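Cel44C from Paenibacillus polymyxa probably hydrolyses internal beta-1,4-glucan linkages, including those of xyloglucan, with the glycoside hydrolase family 44 catalytic module of a longer multidomain protein. One contact in two of its structures: PDB 2YJQ (chain A, 2.25 Å), residues 43-48 and 90-95, and PDB 2YKK (chain B, 1.79 Å), residues 43-48 and 90-95. Both blocks share one frame: the second was fitted to the first on N, CA, C and O of the twelve residues, RMSD 0.15 Å. Numbering follows each deposited sequence.

Structure 1 (2YJQ); sequences RRLGGN and AVVTSF. Engineered in segment 90-95: Val92 (natural residue Thr). It carries 7 engineered substitutions outside these segments. With OXZ (tetrahydrooxazine), chain C; BGC (beta-D-glucopyranose), chain D.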
loop_
_atom_site.group_PDB
_atom_site.type_symbol
_atom_site.label_atom_id
_atom_site.label_comp_id
_atom_site.label_asym_id
_atom_site.label_seq_id
_atom_site.Cartn_x
_atom_site.Cartn_y
_atom_site.Cartn_z
ATOM N N ARG A 43 -1.845 -8.256 3.644
ATOM C CA ARG A 43 -3.191 -7.735 3.649
ATOM C C ARG A 43 -3.329 -6.683 4.754
ATOM O O ARG A 43 -2.748 -6.826 5.848
ATOM C CB ARG A 43 -4.205 -8.885 3.846
ATOM C CG ARG A 43 -4.338 -9.804 2.616
ATOM C CD ARG A 43 -5.203 -11.065 2.919
ATOM N NE ARG A 43 -6.646 -10.799 2.953
ATOM C CZ ARG A 43 -7.410 -10.833 4.057
ATOM N NH1 ARG A 43 -6.888 -11.072 5.275
ATOM N NH2 ARG A 43 -8.717 -10.547 3.929
ATOM N N ARG A 44 -4.046 -5.613 4.427
ATOM C CA ARG A 44 -4.319 -4.515 5.377
ATOM C C ARG A 44 -5.834 -4.310 5.672
ATOM O O ARG A 44 -6.653 -4.404 4.791
ATOM C CB ARG A 44 -3.720 -3.233 4.824
ATOM C CG ARG A 44 -4.073 -1.919 5.576
ATOM C CD ARG A 44 -3.397 -0.764 4.898
ATOM N NE ARG A 44 -3.552 0.532 5.571
ATOM C CZ ARG A 44 -4.484 1.472 5.268
ATOM N NH1 ARG A 44 -5.413 1.221 4.351
ATOM N NH2 ARG A 44 -4.497 2.668 5.920
ATOM N N LEU A 45 -6.166 -3.989 6.920
ATOM C CA LEU A 45 -7.520 -3.643 7.361
ATOM C C LEU A 45 -7.376 -2.217 7.793
ATOM O O LEU A 45 -6.853 -1.989 8.867
ATOM C CB LEU A 45 -7.911 -4.498 8.586
ATOM C CG LEU A 45 -9.350 -4.192 9.041
ATOM C CD1 LEU A 45 -10.344 -4.439 7.917
ATOM C CD2 LEU A 45 -9.720 -5.052 10.166
ATOM N N GLY A 46 -7.764 -1.257 6.957
ATOM C CA GLY A 46 -7.456 0.141 7.205
ATOM C C GLY A 46 -8.456 0.952 6.398
ATOM O O GLY A 46 -9.480 0.421 5.968
ATOM N N GLY A 47 -8.158 2.214 6.129
ATOM C CA GLY A 47 -9.110 3.122 5.469
ATOM C C GLY A 47 -10.036 3.866 6.442
ATOM O O GLY A 47 -10.033 3.638 7.673
ATOM N N ASN A 48 -10.823 4.782 5.889
ATOM C CA ASN A 48 -11.701 5.694 6.684
ATOM C C ASN A 48 -12.518 5.013 7.766
ATOM O O ASN A 48 -12.580 5.465 8.899
ATOM C CB ASN A 48 -12.584 6.468 5.718
ATOM C CG ASN A 48 -11.768 7.452 4.879
ATOM O OD1 ASN A 48 -10.616 7.763 5.229
ATOM N ND2 ASN A 48 -12.340 7.947 3.791
ATOM N N ALA A 90 -14.582 -9.508 16.145
ATOM C CA ALA A 90 -14.897 -10.368 15.008
ATOM C C ALA A 90 -14.499 -9.787 13.635
ATOM O O ALA A 90 -13.954 -10.538 12.808
ATOM C CB ALA A 90 -16.381 -10.831 15.019
ATOM N N VAL A 91 -14.690 -8.470 13.412
ATOM C CA VAL A 91 -14.284 -7.898 12.118
ATOM C C VAL A 91 -12.827 -8.219 11.938
ATOM O O VAL A 91 -12.431 -8.646 10.881
ATOM C CB VAL A 91 -14.520 -6.379 11.970
ATOM C CG1 VAL A 91 -13.843 -5.853 10.664
ATOM C CG2 VAL A 91 -16.036 -6.061 11.935
ATOM N N VAL A 92 -12.053 -8.060 12.996
ATOM C CA VAL A 92 -10.599 -8.159 12.934
ATOM C C VAL A 92 -10.068 -9.610 12.905
ATOM O O VAL A 92 -9.144 -9.932 12.099
ATOM C CB VAL A 92 -9.908 -7.337 14.052
ATOM C CG1 VAL A 92 -8.363 -7.614 14.071
ATOM C CG2 VAL A 92 -10.184 -5.812 13.877
ATOM N N THR A 93 -10.657 -10.479 13.736
ATOM C CA THR A 93 -10.283 -11.919 13.800
ATOM C C THR A 93 -10.722 -12.662 12.506
ATOM O O THR A 93 -10.003 -13.567 11.963
ATOM C CB THR A 93 -10.796 -12.621 15.112
ATOM O OG1 THR A 93 -12.242 -12.574 15.197
ATOM C CG2 THR A 93 -10.220 -11.958 16.362
ATOM N N SER A 94 -11.875 -12.269 11.979
ATOM C CA SER A 94 -12.311 -12.826 10.716
ATOM C C SER A 94 -11.276 -12.389 9.623
ATOM O O SER A 94 -10.659 -13.257 9.036
ATOM C CB SER A 94 -13.768 -12.443 10.439
ATOM O OG SER A 94 -14.188 -12.735 9.128
ATOM N N PHE A 95 -11.019 -11.092 9.423
ATOM C CA PHE A 95 -9.877 -10.615 8.610
ATOM C C PHE A 95 -8.539 -11.390 8.877
ATOM O O PHE A 95 -7.880 -11.878 7.949
ATOM C CB PHE A 95 -9.630 -9.118 8.850
ATOM C CG PHE A 95 -8.434 -8.587 8.129
ATOM C CD1 PHE A 95 -8.521 -8.187 6.783
ATOM C CD2 PHE A 95 -7.208 -8.463 8.790
ATOM C CE1 PHE A 95 -7.350 -7.694 6.101
ATOM C CE2 PHE A 95 -6.063 -7.980 8.113
ATOM C CZ PHE A 95 -6.148 -7.587 6.792
HETATM C C6 OXZ C . -10.551 7.565 -1.327
HETATM C C5 OXZ C . -9.838 6.595 -0.382
HETATM C C4 OXZ C . -10.724 6.108 0.811
HETATM C C3 OXZ C . -9.941 5.277 1.826
HETATM C C2 OXZ C . -8.673 6.008 2.351
HETATM O O6 OXZ C . -11.036 8.675 -0.524
HETATM O O5 OXZ C . -8.755 7.304 0.233
HETATM O O4 OXZ C . -11.803 5.321 0.304
HETATM O O3 OXZ C . -10.755 4.814 2.937
HETATM N N1 OXZ C . -7.996 6.589 1.169
HETATM C C2 BGC D . -14.210 5.303 -0.058
HETATM C C3 BGC D . -15.574 5.363 0.616
HETATM C C4 BGC D . -15.618 4.283 1.699
HETATM C C5 BGC D . -14.400 4.257 2.618
HETATM C C6 BGC D . -14.402 3.004 3.474
HETATM C C1 BGC D . -13.083 5.431 0.986
HETATM O O2 BGC D . -14.079 6.364 -1.006
HETATM O O3 BGC D . -16.516 4.919 -0.358
HETATM O O4 BGC D . -16.656 4.505 2.571
HETATM O O5 BGC D . -13.185 4.290 1.858
HETATM O O6 BGC D . -13.254 3.155 4.319
#
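With CG anti to the backbone N (chi1 176°), Phe95 sends its ring toward strand 43-45, and Arg43, bent at chi3, brings its guanidinium over that ring, planes 26° apart. Arg43 NH1 lies 3.5 Å from Phe95 CE1, near the rim of one face; Leu45 CB covers the centre of the opposite face, a CH-pi contact 3.8 Å from the Phe95 centroid. Arg43 NH1 also donates to Phe95 O over 3.0 Å, a bent bond (148°). Asp33 is the salt-bridge partner of this guanidinium. Engineered Val92 has CG2 anti to the carbonyl carbon, beside the backbone N, 3.8 Å from Leu45 CD2; Phe162 and Leu166 touch the side chain. The contact joins strand 42-45 to helix 90-102 within a beta-alpha-beta crossover of the TIM barrel. Asn48 N donates to O3 of the tetrahydrooxazine unit, 3.0 Å away.

Comparison
Both structures hold Arg43(A)/Arg43(B), Leu45(A)/Leu45(B), Val91(A)/Val91(B) and Phe95(A)/Phe95(B) in place within the error, and one bond persists: Arg43(A) NH1 to Phe95(A) O, 3.0 Å, and Arg43(B) NH1 to Phe95(B) O, 2.9 Å. The protein change in the contact is engineered Val92(A) against Thr92(B), and it is nearly isosteric: CG2 of Val92(A) and OG1 of Thr92(B) lie 0.2 Å apart after superposition, and CG1 of Val92(A) and CG2 of Thr92(B) 0.1 Å apart. A methyl therefore stands where a hydroxyl does, with Leu45(A) and Leu45(B) touched in both. The difference is one of polarity: the buried hydroxyl of Thr92(B) bonds to Tyr53(B) OH, whereas the methyl in its place in Val92(A) offers no donor or acceptor. The bound groups also differ. The linked tetrahydrooxazine and glucose units that touch Gly47(A) and Asn48(A), parts of one larger molecule, are in structure 1 alone; at this place structure 2 binds BTB, wholly or in part.

Structure 2 (2YKK); sequences RRLGGN and AVTTSF. It carries 2 engineered substitutions outside these segments.
Phe95 carries CG anti to its backbone N (chi1 167°), which directs the ring at strand 43-45, and Arg43, bent at chi3, brings its guanidinium over that ring, planes 25° apart. Arg43 NH1 sits 3.5 Å from Phe95 CE1, near the rim of one face; Leu45 CB covers the centre of the opposite face, a CH-pi contact 3.7 Å from the Phe95 centroid. The same Arg43 NH1 donates to Phe95 O across 2.9 Å, a bent bond (149°). Asp33 is the salt-bridge partner of the guanidinium. Thr92 has OG1 anti to the carbonyl carbon, beside the backbone N, 3.7 Å from Leu45 CD2 in van der Waals contact; this buried hydroxyl is satisfied by a hydrogen bond with Tyr53 OH, and Phe162 and Leu166 touch the side chain. Asn48 N donates to O8 of a bound BTB, probably from the crystallisation liquor.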
loop_
_atom_site.group_PDB
_atom_site.type_symbol
_atom_site.label_atom_id
_atom_site.label_comp_id
_atom_site.label_asym_id
_atom_site.label_seq_id
_atom_site.Cartn_x
_atom_site.Cartn_y
_atom_site.Cartn_z
ATOM N N ARG B 43 -1.945 -8.133 3.604
ATOM C CA ARG B 43 -3.313 -7.611 3.611
ATOM C C ARG B 43 -3.436 -6.564 4.682
ATOM O O ARG B 43 -2.822 -6.690 5.740
ATOM C CB ARG B 43 -4.314 -8.746 3.873
ATOM C CG ARG B 43 -4.296 -9.805 2.694
ATOM C CD ARG B 43 -5.130 -11.049 3.029
ATOM N NE ARG B 43 -6.592 -10.787 3.014
ATOM C CZ ARG B 43 -7.378 -10.850 4.089
ATOM N NH1 ARG B 43 -6.875 -11.097 5.285
ATOM N NH2 ARG B 43 -8.695 -10.660 3.954
ATOM N N ARG B 44 -4.210 -5.522 4.393
ATOM C CA ARG B 44 -4.432 -4.423 5.340
ATOM C C ARG B 44 -5.909 -4.265 5.680
ATOM O O ARG B 44 -6.795 -4.359 4.776
ATOM C CB ARG B 44 -3.893 -3.121 4.747
ATOM C CG ARG B 44 -4.271 -1.854 5.527
ATOM C CD ARG B 44 -3.462 -0.693 4.926
ATOM N NE ARG B 44 -3.700 0.605 5.622
ATOM C CZ ARG B 44 -4.545 1.548 5.222
ATOM N NH1 ARG B 44 -5.395 1.317 4.201
ATOM N NH2 ARG B 44 -4.615 2.734 5.913
ATOM N N LEU B 45 -6.183 -4.062 6.974
ATOM C CA LEU B 45 -7.524 -3.657 7.441
ATOM C C LEU B 45 -7.390 -2.193 7.869
ATOM O O LEU B 45 -6.913 -1.912 8.980
ATOM C CB LEU B 45 -8.003 -4.571 8.605
ATOM C CG LEU B 45 -9.427 -4.327 9.111
ATOM C CD1 LEU B 45 -10.449 -4.622 8.042
ATOM C CD2 LEU B 45 -9.642 -5.150 10.394
ATOM N N GLY B 46 -7.796 -1.262 6.988
ATOM C CA GLY B 46 -7.446 0.142 7.155
ATOM C C GLY B 46 -8.388 1.016 6.359
ATOM O O GLY B 46 -9.466 0.548 5.932
ATOM N N GLY B 47 -8.038 2.278 6.202
ATOM C CA GLY B 47 -8.869 3.215 5.451
ATOM C C GLY B 47 -9.870 3.910 6.383
ATOM O O GLY B 47 -9.886 3.701 7.604
ATOM N N ASN B 48 -10.726 4.732 5.777
ATOM C CA ASN B 48 -11.559 5.656 6.573
ATOM C C ASN B 48 -12.471 4.967 7.628
ATOM O O ASN B 48 -12.649 5.484 8.736
ATOM C CB ASN B 48 -12.406 6.508 5.599
ATOM C CG ASN B 48 -11.548 7.443 4.762
ATOM O OD1 ASN B 48 -10.427 7.784 5.159
ATOM N ND2 ASN B 48 -12.096 7.948 3.631
ATOM N N ALA B 90 -14.724 -9.592 16.196
ATOM C CA ALA B 90 -15.005 -10.482 15.033
ATOM C C ALA B 90 -14.566 -9.925 13.655
ATOM O O ALA B 90 -14.035 -10.677 12.804
ATOM C CB ALA B 90 -16.520 -10.897 15.005
ATOM N N VAL B 91 -14.729 -8.612 13.420
ATOM C CA VAL B 91 -14.246 -8.026 12.137
ATOM C C VAL B 91 -12.739 -8.265 11.969
ATOM O O VAL B 91 -12.263 -8.660 10.868
ATOM C CB VAL B 91 -14.573 -6.502 12.039
ATOM C CG1 VAL B 91 -13.687 -5.772 10.991
ATOM C CG2 VAL B 91 -16.075 -6.292 11.728
ATOM N N THR B 92 -12.000 -8.095 13.061
ATOM C CA THR B 92 -10.538 -8.203 12.976
ATOM C C THR B 92 -10.086 -9.670 12.971
ATOM O O THR B 92 -9.150 -10.035 12.250
ATOM C CB THR B 92 -9.877 -7.423 14.114
ATOM O OG1 THR B 92 -10.173 -6.028 13.929
ATOM C CG2 THR B 92 -8.336 -7.546 14.035
ATOM N N THR B 93 -10.735 -10.503 13.782
ATOM C CA THR B 93 -10.342 -11.904 13.834
ATOM C C THR B 93 -10.774 -12.638 12.555
ATOM O O THR B 93 -10.016 -13.469 12.051
ATOM C CB THR B 93 -10.879 -12.645 15.098
ATOM O OG1 THR B 93 -12.303 -12.633 15.059
ATOM C CG2 THR B 93 -10.346 -12.028 16.402
ATOM N N SER B 94 -11.907 -12.267 11.960
ATOM C CA SER B 94 -12.268 -12.854 10.669
ATOM C C SER B 94 -11.230 -12.446 9.601
ATOM O O SER B 94 -10.759 -13.291 8.807
ATOM C CB SER B 94 -13.683 -12.454 10.264
ATOM O OG SER B 94 -14.017 -13.082 9.005
ATOM N N PHE B 95 -10.806 -11.178 9.664
ATOM C CA PHE B 95 -9.806 -10.635 8.721
ATOM C C PHE B 95 -8.496 -11.391 8.898
ATOM O O PHE B 95 -7.867 -11.846 7.923
ATOM C CB PHE B 95 -9.580 -9.135 8.999
ATOM C CG PHE B 95 -8.364 -8.573 8.305
ATOM C CD1 PHE B 95 -8.398 -8.277 6.952
ATOM C CD2 PHE B 95 -7.183 -8.353 9.015
ATOM C CE1 PHE B 95 -7.262 -7.763 6.284
ATOM C CE2 PHE B 95 -6.033 -7.820 8.365
ATOM C CZ PHE B 95 -6.090 -7.536 6.990
#